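PDB 2FRE: NAD(P)H-flavin oxidoreductase from Agrobacterium tumefaciens str. C58, which binds flavin mononucleotide and, as a member of the nitroreductase family, probably uses NAD(P)H to carry out flavin-dependent reductions. Local coordinates for residues A[29-34]-A[128-133]; A[36-41]-A[122-127]. One frame throughout, in Å; residues are numbered along the deposited sequence.

Overall arrangement
Both contacts use helix 33-44, interaction 1 at its entry and interaction 2 along its body, and their centres lie about 8 Å apart. Interaction 1 (29-34 with 128-133) joins the entry to that helix with the turn between helix 110-127 and strand 131-135; a buried selenomethionine lies on a tyrosine face, with exposed Pro-32 at the margin. Interaction 2 (36-41 with 122-127) is wholly buried helix-to-helix packing of aliphatic groups. The two meet where Leu-128 CD1 packs on Ile-39 CG1 and where Tyr-130 N probably hydrogen-bonds to Ala-125 O. Both border the second subunit, interaction 2 with more of its residues, while the strand of interaction 1 continues to the flavin pocket.

Interaction 1 of 2, residues A[29-34]-A[128-133]; sequences SPMPKE and LGYHAH. With FMN (flavin mononucleotide), chain C.
The methyl group of Met-31, a selenomethionine, sits squarely over the ring of Tyr-130. Its CE lies 3.6 Å from the ring centroid and only 8° off the ring normal, a CH-pi contact in which the methyl is nearly equidistant from the six ring carbons. The selenium follows over the same face, with SE 4.5 Å from the centroid of the Tyr-130 ring. Two extended torsions carry the Met-31 chain out from its backbone, CG being anti to the backbone N (chi1 175°), and the bend at chi3 (-62°) turns the methyl along the aromatic face. Nearer the backbone, Met-31 CG packs 3.7 Å from Tyr-130 OH, so the side chain follows the tyrosine from its hydroxyl end to the ring centre. Pro-32 closes the outer margin: its CD is 3.5 Å from Tyr-130 OH. That hydroxyl has its polar partner in helix 33-44, where it hydrogen-bonds to His-35 ND1, a link that fixes the far end of the ring beside the helix start. Pro-32 occupies the N-cap position of this helix. Around the pair, Ile-161 of strand 153-162 touches both Met-31 and Tyr-130, while Leu-36 and Ile-39 pack on Met-31. On the tyrosine side, Gly-129, following helix 110-127, leaves it in a Schellman motif, and its positive phi turns the chain toward strand 131-135. Further along, His-133 belongs to the FMN pocket, where Ser-22 OG and Arg-24 NH2 hydrogen-bond to the cofactor. The contact is a Met-aromatic motif tying a helix N-terminus to a helix-to-strand turn in the flavin-binding nitroreductase fold.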
ATOM      1  N   SER A  29      18.960   7.229 -17.418  1.00 26.80           N
ATOM      2  CA  SER A  29      20.039   7.889 -16.678  1.00 27.19           C
ATOM      3  C   SER A  29      20.326   7.133 -15.397  1.00 27.09           C
ATOM      4  O   SER A  29      19.464   6.408 -14.910  1.00 27.21           O
ATOM      5  CB  SER A  29      19.650   9.325 -16.350  1.00 27.26           C
ATOM      6  OG  SER A  29      18.480   9.358 -15.554  1.00 27.80           O
ATOM      7  N   PRO A  30      21.534   7.299 -14.838  1.00 27.44           N
ATOM      8  CA  PRO A  30      21.810   6.737 -13.510  1.00 28.03           C
ATOM      9  C   PRO A  30      21.058   7.465 -12.393  1.00 28.22           C
ATOM     10  O   PRO A  30      20.921   8.679 -12.443  1.00 27.80           O
ATOM     11  CB  PRO A  30      23.325   6.926 -13.346  1.00 28.23           C
ATOM     12  CG  PRO A  30      23.706   7.992 -14.292  1.00 27.87           C
ATOM     13  CD  PRO A  30      22.700   8.007 -15.401  1.00 28.13           C
HETATM   14  N   MSE A  31      20.561   6.725 -11.405  1.00 28.40           N
HETATM   15  CA  MSE A  31      19.972   7.331 -10.218  1.00 29.10           C
HETATM   16  C   MSE A  31      20.991   7.284  -9.100  1.00 28.21           C
HETATM   17  O   MSE A  31      21.579   6.242  -8.855  1.00 27.98           O
HETATM   18  CB  MSE A  31      18.737   6.571  -9.740  1.00 29.06           C
HETATM   19  CG  MSE A  31      18.175   7.122  -8.438  1.00 28.46           C
HETATM   20 SE   MSE A  31      16.649   6.082  -7.750  1.00 36.83          SE
HETATM   21  CE  MSE A  31      15.415   6.384  -9.270  1.00 33.13           C
ATOM     22  N   PRO A  32      21.196   8.406  -8.403  1.00 27.86           N
ATOM     23  CA  PRO A  32      22.154   8.369  -7.298  1.00 28.16           C
ATOM     24  C   PRO A  32      21.852   7.230  -6.323  1.00 28.40           C
ATOM     25  O   PRO A  32      20.672   6.950  -6.042  1.00 28.40           O
ATOM     26  CB  PRO A  32      21.987   9.747  -6.652  1.00 28.10           C
ATOM     27  CG  PRO A  32      21.542  10.620  -7.752  1.00 27.56           C
ATOM     28  CD  PRO A  32      20.625   9.748  -8.585  1.00 27.95           C
ATOM     29  N   LYS A  33      22.888   6.538  -5.853  1.00 28.75           N
ATOM     30  CA  LYS A  33      22.679   5.408  -4.928  1.00 29.11           C
ATOM     31  C   LYS A  33      21.842   5.808  -3.708  1.00 28.78           C
ATOM     32  O   LYS A  33      20.952   5.036  -3.286  1.00 27.98           O
ATOM     33  CB  LYS A  33      24.013   4.778  -4.489  1.00 30.59           C
ATOM     34  CG  LYS A  33      24.457   3.545  -5.334  1.00 32.83           C
ATOM     35  CD  LYS A  33      24.760   3.896  -6.780  1.00 35.09           C
ATOM     36  CE  LYS A  33      25.024   2.660  -7.675  1.00 35.78           C
ATOM     37  NZ  LYS A  33      25.637   1.490  -6.954  1.00 39.16           N
ATOM     38  N   GLU A  34      22.114   6.997  -3.148  1.00 28.85           N
ATOM     39  CA  GLU A  34      21.401   7.477  -1.941  1.00 28.55           C
ATOM     40  C   GLU A  34      19.909   7.720  -2.195  1.00 27.74           C
ATOM     41  O   GLU A  34      19.077   7.556  -1.278  1.00 26.65           O
ATOM     42  CB  GLU A  34      22.027   8.765  -1.386  1.00 29.06           C
ATOM     43  CG  GLU A  34      21.568   9.110   0.059  1.00 29.82           C
ATOM     44  CD  GLU A  34      21.759  10.589   0.460  1.00 31.22           C
ATOM     45  OE1 GLU A  34      21.069  11.486  -0.093  1.00 32.83           O
ATOM     46  OE2 GLU A  34      22.580  10.844   1.362  1.00 34.29           O
ATOM     47  N   LEU A 128      10.959  12.613  -4.856  1.00 25.21           N
ATOM     48  CA  LEU A 128      12.322  12.898  -5.323  1.00 25.67           C
ATOM     49  C   LEU A 128      12.422  13.271  -6.801  1.00 25.50           C
ATOM     50  O   LEU A 128      13.507  13.577  -7.283  1.00 26.16           O
ATOM     51  CB  LEU A 128      13.230  11.689  -5.035  1.00 25.83           C
ATOM     52  CG  LEU A 128      13.495  11.426  -3.554  1.00 26.56           C
ATOM     53  CD1 LEU A 128      14.199  10.104  -3.397  1.00 27.82           C
ATOM     54  CD2 LEU A 128      14.320  12.570  -2.953  1.00 28.91           C
ATOM     55  N   GLY A 129      11.304  13.257  -7.520  1.00 24.98           N
ATOM     56  CA  GLY A 129      11.291  13.683  -8.904  1.00 25.59           C
ATOM     57  C   GLY A 129      11.332  12.530  -9.879  1.00 25.49           C
ATOM     58  O   GLY A 129      11.525  12.736 -11.082  1.00 25.46           O
ATOM     59  N   TYR A 130      11.138  11.315  -9.368  1.00 25.26           N
ATOM     60  CA  TYR A 130      11.135  10.107 -10.207  1.00 25.44           C
ATOM     61  C   TYR A 130       9.721   9.590 -10.368  1.00 25.65           C
ATOM     62  O   TYR A 130       8.786  10.129  -9.784  1.00 24.78           O
ATOM     63  CB  TYR A 130      12.001   9.015  -9.568  1.00 25.45           C
ATOM     64  CG  TYR A 130      13.420   9.461  -9.346  1.00 25.79           C
ATOM     65  CD1 TYR A 130      14.256   9.693 -10.412  1.00 25.76           C
ATOM     66  CD2 TYR A 130      13.916   9.669  -8.063  1.00 25.97           C
ATOM     67  CE1 TYR A 130      15.557  10.112 -10.218  1.00 26.56           C
ATOM     68  CE2 TYR A 130      15.207  10.088  -7.857  1.00 25.96           C
ATOM     69  CZ  TYR A 130      16.024  10.322  -8.934  1.00 26.29           C
ATOM     70  OH  TYR A 130      17.313  10.724  -8.749  1.00 23.93           O
ATOM     71  N   HIS A 131       9.571   8.558 -11.183  1.00 25.77           N
ATOM     72  CA  HIS A 131       8.333   7.796 -11.254  1.00 26.54           C
ATOM     73  C   HIS A 131       8.622   6.321 -11.101  1.00 26.61           C
ATOM     74  O   HIS A 131       9.573   5.798 -11.716  1.00 26.75           O
ATOM     75  CB  HIS A 131       7.612   8.055 -12.586  1.00 27.02           C
ATOM     76  CG  HIS A 131       7.169   9.479 -12.757  1.00 27.60           C
ATOM     77  ND1 HIS A 131       8.028  10.482 -13.147  1.00 26.73           N
ATOM     78  CD2 HIS A 131       5.978  10.078 -12.529  1.00 26.10           C
ATOM     79  CE1 HIS A 131       7.385  11.631 -13.180  1.00 25.86           C
ATOM     80  NE2 HIS A 131       6.133  11.415 -12.819  1.00 28.37           N
ATOM     81  N   ALA A 132       7.791   5.651 -10.302  1.00 26.44           N
ATOM     82  CA  ALA A 132       7.869   4.202 -10.113  1.00 27.28           C
ATOM     83  C   ALA A 132       6.726   3.552 -10.900  1.00 28.17           C
ATOM     84  O   ALA A 132       5.674   4.163 -11.070  1.00 31.62           O
ATOM     85  CB  ALA A 132       7.760   3.840  -8.667  1.00 27.77           C
ATOM     86  N   HIS A 133       6.946   2.353 -11.411  1.00 26.51           N
ATOM     87  CA  HIS A 133       5.945   1.672 -12.243  1.00 26.03           C
ATOM     88  C   HIS A 133       5.933   0.199 -11.861  1.00 26.26           C
ATOM     89  O   HIS A 133       6.931  -0.507 -12.021  1.00 25.43           O
ATOM     90  CB  HIS A 133       6.291   1.871 -13.709  1.00 25.64           C
ATOM     91  CG  HIS A 133       5.191   1.526 -14.669  1.00 23.25           C
ATOM     92  ND1 HIS A 133       4.404   0.398 -14.553  1.00 25.04           N
ATOM     93  CD2 HIS A 133       4.791   2.141 -15.802  1.00 21.87           C
ATOM     94  CE1 HIS A 133       3.559   0.347 -15.575  1.00 20.25           C
ATOM     95  NE2 HIS A 133       3.769   1.395 -16.340  1.00 24.22           N
TER
HETATM   96  N1  FMN C1151       1.923  -1.857 -15.987  1.00 23.30           N
HETATM   97  C2  FMN C1151       2.483  -2.468 -17.109  1.00 24.22           C
HETATM   98  O2  FMN C1151       2.684  -1.809 -18.135  1.00 23.42           O
HETATM   99  N3  FMN C1151       2.796  -3.815 -17.094  1.00 23.04           N
HETATM  100  C4  FMN C1151       2.590  -4.588 -15.984  1.00 24.24           C
HETATM  101  O4  FMN C1151       3.091  -5.730 -15.933  1.00 21.59           O
HETATM  102  C4A FMN C1151       2.027  -3.966 -14.849  1.00 23.99           C
HETATM  103  N5  FMN C1151       1.796  -4.705 -13.701  1.00 24.61           N
HETATM  104  C5A FMN C1151       1.313  -4.063 -12.572  1.00 23.63           C
HETATM  105  C6  FMN C1151       1.120  -4.801 -11.417  1.00 24.06           C
HETATM  106  C7  FMN C1151       0.648  -4.198 -10.270  1.00 23.60           C
HETATM  107  C7M FMN C1151       0.962  -4.922  -8.989  1.00 25.25           C
HETATM  108  C8  FMN C1151       0.335  -2.835 -10.262  1.00 23.34           C
HETATM  109  C8M FMN C1151       0.363  -2.055  -8.969  1.00 19.94           C
HETATM  110  C9  FMN C1151       0.522  -2.086 -11.416  1.00 23.70           C
HETATM  111  C9A FMN C1151       0.994  -2.710 -12.587  1.00 23.25           C
HETATM  112  N10 FMN C1151       1.167  -1.977 -13.742  1.00 23.46           N
HETATM  113  C10 FMN C1151       1.703  -2.604 -14.861  1.00 23.02           C
HETATM  114  C1' FMN C1151       0.744  -0.532 -13.829  1.00 20.93           C
HETATM  115  C2' FMN C1151      -0.750  -0.284 -13.632  1.00 19.72           C
HETATM  116  O2' FMN C1151      -1.498  -0.543 -14.815  1.00 20.99           O
HETATM  117  C3' FMN C1151      -0.974   1.144 -13.139  1.00 19.72           C
HETATM  118  O3' FMN C1151      -0.388   1.302 -11.853  1.00 20.60           O
HETATM  119  C4' FMN C1151      -2.457   1.493 -13.123  1.00 19.45           C
HETATM  120  O4' FMN C1151      -2.976   1.511 -14.442  1.00 23.17           O
HETATM  121  C5' FMN C1151      -2.757   2.830 -12.456  1.00 19.87           C
HETATM  122  O5' FMN C1151      -2.101   3.893 -13.129  1.00 18.36           O
HETATM  123  P   FMN C1151      -1.102   4.884 -12.349  1.00 19.61           P
HETATM  124  O1P FMN C1151      -1.968   5.720 -11.422  1.00 17.76           O
HETATM  125  O2P FMN C1151      -0.125   4.067 -11.520  1.00 19.42           O
HETATM  126  O3P FMN C1151      -0.394   5.695 -13.401  1.00 20.30           O

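Interaction 2 of 2, residues A[36-41]-A[122-127]; sequences LLTILD and AMQAHL
Segments 36-41 of helix 33-44 and 122-127 of helix 110-127 run roughly antiparallel, with 142° between their directions and their segment axes 8.3 Å apart at closest; their backbones are nearest at Ile-39 and Gln-124, whose CA atoms are 5.3 Å apart. This close pass lets the aliphatic stem of Gln-124 rest directly on the opposing backbone. Its CG lies 3.7 Å from Ile-39 CA and equally near the carbonyl oxygen of Thr-38. CG is anti to the backbone N of Gln-124, and a bend at chi2 (53°) then turns the amide end toward the Thr-38 methyl. There Gln-124 CD comes within 4.1 Å of Thr-38 CG2, whereas the Thr-38 hydroxyl turns back to hydrogen-bond with Glu-34 O in its own helix. Ile-39 fills the other part of the interface. Its longer branch reaches over Ala-125, placing CD1 3.7 Å from Ala-125 CA and 3.8 Å from Ala-125 CB; the short alanine side chain lets the isoleucine tip settle against the helix backbone. Leu-121 and Leu-128 extend this apolar packing around Ile-39. The second subunit borders the pair, with its Pro-12 against Thr-38 and its Phe-17 against Gln-124, and its Tyr-11 N hydrogen-bonds to Asp-41 OD2. Such close antiparallel helix packing, made by small and aliphatic groups, belongs to the helical layer at the dimer interface, consistent with the dimeric nitroreductase fold.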
ATOM      1  N   LEU A  36      18.005   5.920  -4.224  1.00 26.10           N
ATOM      2  CA  LEU A  36      17.300   4.625  -4.143  1.00 26.17           C
ATOM      3  C   LEU A  36      17.147   4.164  -2.704  1.00 25.53           C
ATOM      4  O   LEU A  36      16.112   3.630  -2.323  1.00 25.74           O
ATOM      5  CB  LEU A  36      17.978   3.516  -4.958  1.00 25.40           C
ATOM      6  CG  LEU A  36      17.212   2.170  -4.943  1.00 26.19           C
ATOM      7  CD1 LEU A  36      15.826   2.308  -5.472  1.00 25.06           C
ATOM      8  CD2 LEU A  36      17.964   1.121  -5.759  1.00 27.39           C
ATOM      9  N   LEU A  37      18.182   4.383  -1.906  1.00 25.33           N
ATOM     10  CA  LEU A  37      18.153   4.004  -0.502  1.00 25.12           C
ATOM     11  C   LEU A  37      17.094   4.811   0.277  1.00 24.97           C
ATOM     12  O   LEU A  37      16.361   4.257   1.116  1.00 25.36           O
ATOM     13  CB  LEU A  37      19.572   4.103   0.100  1.00 25.20           C
ATOM     14  CG  LEU A  37      20.546   3.011  -0.397  1.00 26.30           C
ATOM     15  CD1 LEU A  37      21.958   3.272   0.074  1.00 27.42           C
ATOM     16  CD2 LEU A  37      20.126   1.606   0.047  1.00 25.95           C
ATOM     17  N   THR A  38      16.953   6.093  -0.048  1.00 24.56           N
ATOM     18  CA  THR A  38      15.894   6.923   0.533  1.00 24.46           C
ATOM     19  C   THR A  38      14.511   6.358   0.198  1.00 24.40           C
ATOM     20  O   THR A  38      13.640   6.215   1.080  1.00 24.05           O
ATOM     21  CB  THR A  38      16.031   8.397   0.074  1.00 24.33           C
ATOM     22  OG1 THR A  38      17.342   8.872   0.388  1.00 23.92           O
ATOM     23  CG2 THR A  38      15.030   9.293   0.784  1.00 24.64           C
ATOM     24  N   ILE A  39      14.333   6.002  -1.075  1.00 24.30           N
ATOM     25  CA  ILE A  39      13.085   5.406  -1.568  1.00 24.69           C
ATOM     26  C   ILE A  39      12.738   4.130  -0.822  1.00 24.67           C
ATOM     27  O   ILE A  39      11.612   3.971  -0.380  1.00 24.11           O
ATOM     28  CB  ILE A  39      13.153   5.150  -3.092  1.00 24.27           C
ATOM     29  CG1 ILE A  39      13.141   6.505  -3.823  1.00 24.41           C
ATOM     30  CG2 ILE A  39      11.981   4.266  -3.556  1.00 23.87           C
ATOM     31  CD1 ILE A  39      13.433   6.419  -5.285  1.00 25.14           C
ATOM     32  N   LEU A  40      13.707   3.233  -0.673  1.00 24.94           N
ATOM     33  CA  LEU A  40      13.471   1.986   0.038  1.00 25.09           C
ATOM     34  C   LEU A  40      13.351   2.200   1.550  1.00 24.60           C
ATOM     35  O   LEU A  40      12.635   1.471   2.221  1.00 23.90           O
ATOM     36  CB  LEU A  40      14.552   0.949  -0.316  1.00 25.88           C
ATOM     37  CG  LEU A  40      14.583   0.504  -1.784  1.00 27.04           C
ATOM     38  CD1 LEU A  40      15.687  -0.558  -2.029  1.00 28.50           C
ATOM     39  CD2 LEU A  40      13.258   0.003  -2.274  1.00 27.92           C
ATOM     40  N   ASP A  41      14.012   3.234   2.078  1.00 24.78           N
ATOM     41  CA  ASP A  41      13.881   3.603   3.489  1.00 24.92           C
ATOM     42  C   ASP A  41      12.433   4.024   3.787  1.00 24.92           C
ATOM     43  O   ASP A  41      11.819   3.545   4.731  1.00 24.31           O
ATOM     44  CB  ASP A  41      14.869   4.738   3.841  1.00 25.17           C
ATOM     45  CG  ASP A  41      15.093   4.888   5.325  1.00 25.60           C
ATOM     46  OD1 ASP A  41      14.587   4.065   6.125  1.00 27.20           O
ATOM     47  OD2 ASP A  41      15.806   5.829   5.699  1.00 26.67           O
ATOM     48  N   ALA A 122       6.622   4.152  -4.101  1.00 24.03           N
ATOM     49  CA  ALA A 122       6.155   4.975  -5.231  1.00 24.20           C
ATOM     50  C   ALA A 122       6.025   6.449  -4.852  1.00 24.40           C
ATOM     51  O   ALA A 122       6.381   7.353  -5.640  1.00 24.00           O
ATOM     52  CB  ALA A 122       4.840   4.435  -5.742  1.00 24.63           C
HETATM   53  N   MSE A 123       5.551   6.694  -3.642  1.00 20.00           N
HETATM   54  CA  MSE A 123       5.373   8.040  -3.136  1.00 20.00           C
HETATM   55  C   MSE A 123       6.703   8.733  -2.897  1.00 20.00           C
HETATM   56  O   MSE A 123       6.900   9.859  -3.304  1.00 23.62           O
HETATM   57  CB  MSE A 123       4.537   8.007  -1.864  1.00 20.00           C
HETATM   58  CG  MSE A 123       3.973   9.325  -1.442  1.00 20.00           C
HETATM   59 SE   MSE A 123       2.901  10.179  -2.846  1.00 20.00          SE
HETATM   60  CE  MSE A 123       3.930  11.164  -3.269  1.00 20.00           C
ATOM     61  N   GLN A 124       7.614   8.040  -2.241  1.00 24.13           N
ATOM     62  CA  GLN A 124       8.945   8.614  -2.005  1.00 25.15           C
ATOM     63  C   GLN A 124       9.692   8.875  -3.323  1.00 25.07           C
ATOM     64  O   GLN A 124      10.330   9.930  -3.496  1.00 26.53           O
ATOM     65  CB  GLN A 124       9.771   7.758  -1.038  1.00 24.80           C
ATOM     66  CG  GLN A 124      11.105   8.394  -0.592  1.00 23.48           C
ATOM     67  CD  GLN A 124      10.998   9.791  -0.008  1.00 24.79           C
ATOM     68  OE1 GLN A 124      11.068  10.836  -0.731  1.00 27.81           O
ATOM     69  NE2 GLN A 124      10.892   9.848   1.297  1.00 20.40           N
ATOM     70  N   ALA A 125       9.586   7.939  -4.257  1.00 25.41           N
ATOM     71  CA  ALA A 125      10.133   8.118  -5.609  1.00 25.30           C
ATOM     72  C   ALA A 125       9.566   9.391  -6.268  1.00 25.12           C
ATOM     73  O   ALA A 125      10.318  10.247  -6.763  1.00 24.39           O
ATOM     74  CB  ALA A 125       9.829   6.886  -6.475  1.00 25.07           C
ATOM     75  N   HIS A 126       8.241   9.485  -6.291  1.00 24.92           N
ATOM     76  CA  HIS A 126       7.561  10.692  -6.746  1.00 25.10           C
ATOM     77  C   HIS A 126       8.113  11.967  -6.104  1.00 25.23           C
ATOM     78  O   HIS A 126       8.434  12.951  -6.801  1.00 24.85           O
ATOM     79  CB  HIS A 126       6.048  10.635  -6.499  1.00 25.01           C
ATOM     80  CG  HIS A 126       5.353  11.853  -7.014  1.00 24.83           C
ATOM     81  ND1 HIS A 126       4.899  12.856  -6.186  1.00 27.56           N
ATOM     82  CD2 HIS A 126       5.110  12.265  -8.272  1.00 25.46           C
ATOM     83  CE1 HIS A 126       4.388  13.826  -6.916  1.00 25.21           C
ATOM     84  NE2 HIS A 126       4.527  13.506  -8.189  1.00 28.86           N
ATOM     85  N   LEU A 127       8.230  11.953  -4.780  1.00 25.15           N
ATOM     86  CA  LEU A 127       8.704  13.130  -4.062  1.00 25.53           C
ATOM     87  C   LEU A 127      10.130  13.564  -4.432  1.00 25.71           C
ATOM     88  O   LEU A 127      10.460  14.757  -4.361  1.00 25.49           O
ATOM     89  CB  LEU A 127       8.561  12.935  -2.552  1.00 25.95           C
ATOM     90  CG  LEU A 127       7.112  12.929  -2.045  1.00 26.06           C
ATOM     91  CD1 LEU A 127       7.049  12.417  -0.621  1.00 26.39           C
ATOM     92  CD2 LEU A 127       6.456  14.318  -2.134  1.00 27.97           C
TER